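Local coordinates for protein shikimate 5-dehydrogenase (Mycobacterium fortuitum subsp. fortuitum DSM 46621, PDB 4XIJ) that probably catalyses the NADP-dependent reduction of 3-dehydroshikimate to shikimate, the fourth of seven steps on the route to chorismate and the aromatic amino acids, at residues 205-210 against 228-233. Sequence-based numbering, arbitrary orientation.
Sequences AAAVYA and PTPLAQ
Ala207 and Pro230 meet methyl to ring: Ala207 CB sits 3.5 Å from Pro230 CB, with Pro230 CG next. At the far end of the type I beta turn from Ala207 to Ala210, Ala210 brings its methyl over the backbone where Pro230 passes into Leu231, CB lying 3.8 Å from Leu231 CA and close to Pro230 O. Leu231 is the residue with most surface buried here, and its side chain can be followed outward. CB is 4.3 Å from Ala206 CB. CG, anti to the backbone N (chi1 174°), makes no close approach to 205-210 and serves as the fork: CD2 stays beside Ala206, 4.2 Å from its CB, while CD1 comes within 4.3 Å of Ala210 CA. The same leucine also touches Val219 and Asp221 of strand 218-221, tying the contact to the parallel sheet. Thr229 N-caps helix 230-237, its OG1 accepting from Ala232 N at 3.0 Å (161° at the hydrogen) and also hydrogen-bonding Asp221 OD2. The two segments belong to successive strand-to-strand connections of the Rossmann-like, probably NADP-binding domain: 205-210 precedes strand 218-221, and the segment 228-233 comes after it. Small methyls let the backbones come close, with Ala210 CA and Leu231 CA 4.5 Å apart. The segments share van der Waals packing with no polar bond between them, so what this contact itself contributes is fit of shape and burial of apolar surface.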
loop_
_atom_site.group_PDB
_atom_site.type_symbol
_atom_site.label_atom_id
_atom_site.label_comp_id
_atom_site.label_asym_id
_atom_site.label_seq_id
_atom_site.Cartn_x
_atom_site.Cartn_y
_atom_site.Cartn_z
ATOM N N ALA A 205 6.068 -13.316 -13.421
ATOM C CA ALA A 205 6.803 -12.317 -14.194
ATOM C C ALA A 205 8.161 -12.051 -13.531
ATOM O O ALA A 205 9.192 -12.024 -14.228
ATOM C CB ALA A 205 6.014 -11.033 -14.315
ATOM N N ALA A 206 8.156 -11.840 -12.210
ATOM C CA ALA A 206 9.418 -11.598 -11.496
ATOM C C ALA A 206 10.368 -12.795 -11.539
ATOM O O ALA A 206 11.585 -12.599 -11.497
ATOM C CB ALA A 206 9.158 -11.208 -10.043
ATOM N N ALA A 207 9.854 -14.020 -11.632
ATOM C CA ALA A 207 10.756 -15.182 -11.638
ATOM C C ALA A 207 11.772 -15.131 -12.786
ATOM O O ALA A 207 12.883 -15.639 -12.659
ATOM C CB ALA A 207 9.954 -16.507 -11.725
ATOM N N VAL A 208 11.373 -14.541 -13.913
ATOM C CA VAL A 208 12.266 -14.441 -15.073
ATOM C C VAL A 208 13.538 -13.690 -14.684
ATOM O O VAL A 208 14.640 -14.001 -15.163
ATOM C CB VAL A 208 11.555 -13.736 -16.260
ATOM C CG1 VAL A 208 12.505 -13.498 -17.449
ATOM C CG2 VAL A 208 10.365 -14.544 -16.698
ATOM N N TYR A 209 13.386 -12.704 -13.793
ATOM C CA TYR A 209 14.478 -11.811 -13.407
ATOM C C TYR A 209 15.001 -12.077 -12.022
ATOM O O TYR A 209 15.823 -11.312 -11.533
ATOM C CB TYR A 209 14.025 -10.348 -13.539
ATOM C CG TYR A 209 13.708 -10.060 -14.986
ATOM C CD1 TYR A 209 14.734 -9.874 -15.914
ATOM C CD2 TYR A 209 12.412 -10.006 -15.440
ATOM C CE1 TYR A 209 14.456 -9.684 -17.244
ATOM C CE2 TYR A 209 12.130 -9.811 -16.791
ATOM C CZ TYR A 209 13.155 -9.640 -17.672
ATOM O OH TYR A 209 12.856 -9.415 -19.001
ATOM N N ALA A 210 14.590 -13.203 -11.417
ATOM C CA ALA A 210 14.968 -13.447 -10.018
ATOM C C ALA A 210 16.485 -13.537 -9.813
ATOM O O ALA A 210 17.020 -12.951 -8.871
ATOM C CB ALA A 210 14.314 -14.717 -9.490
ATOM N N PRO A 228 7.866 -18.991 -0.220
ATOM C CA PRO A 228 8.567 -17.873 -0.882
ATOM C C PRO A 228 8.433 -17.921 -2.392
ATOM O O PRO A 228 8.473 -18.993 -3.020
ATOM C CB PRO A 228 10.031 -18.093 -0.479
ATOM C CG PRO A 228 10.124 -19.633 -0.259
ATOM C CD PRO A 228 8.786 -20.012 0.328
ATOM N N THR A 229 8.258 -16.754 -2.988
ATOM C CA THR A 229 8.279 -16.633 -4.439
ATOM C C THR A 229 9.660 -16.983 -5.009
ATOM O O THR A 229 10.677 -17.000 -4.276
ATOM C CB THR A 229 7.942 -15.194 -4.840
ATOM O OG1 THR A 229 8.903 -14.329 -4.222
ATOM C CG2 THR A 229 6.508 -14.812 -4.397
ATOM N N PRO A 230 9.725 -17.248 -6.330
ATOM C CA PRO A 230 11.054 -17.413 -6.949
ATOM C C PRO A 230 12.002 -16.245 -6.677
ATOM O O PRO A 230 13.211 -16.460 -6.385
ATOM C CB PRO A 230 10.727 -17.521 -8.450
ATOM C CG PRO A 230 9.422 -18.249 -8.435
ATOM C CD PRO A 230 8.644 -17.653 -7.243
ATOM N N LEU A 231 11.473 -15.026 -6.756
ATOM C CA LEU A 231 12.269 -13.845 -6.425
ATOM C C LEU A 231 12.819 -13.932 -4.988
ATOM O O LEU A 231 14.032 -13.770 -4.756
ATOM C CB LEU A 231 11.403 -12.590 -6.589
ATOM C CG LEU A 231 12.041 -11.265 -6.144
ATOM C CD1 LEU A 231 13.383 -10.996 -6.878
ATOM C CD2 LEU A 231 11.036 -10.121 -6.404
ATOM N N ALA A 232 11.941 -14.228 -4.026
ATOM C CA ALA A 232 12.380 -14.311 -2.631
ATOM C C ALA A 232 13.419 -15.386 -2.451
ATOM O O ALA A 232 14.354 -15.213 -1.670
ATOM C CB ALA A 232 11.198 -14.580 -1.733
ATOM N N GLN A 233 13.224 -16.519 -3.130
ATOM C CA GLN A 233 14.159 -17.620 -2.974
ATOM C C GLN A 233 15.552 -17.231 -3.458
ATOM O O GLN A 233 16.567 -17.557 -2.843
ATOM C CB GLN A 233 13.678 -18.848 -3.733
ATOM C CG GLN A 233 12.465 -19.495 -3.104
ATOM C CD GLN A 233 11.970 -20.647 -3.976
ATOM O OE1 GLN A 233 12.721 -21.605 -4.256
ATOM N NE2 GLN A 233 10.743 -20.544 -4.449
#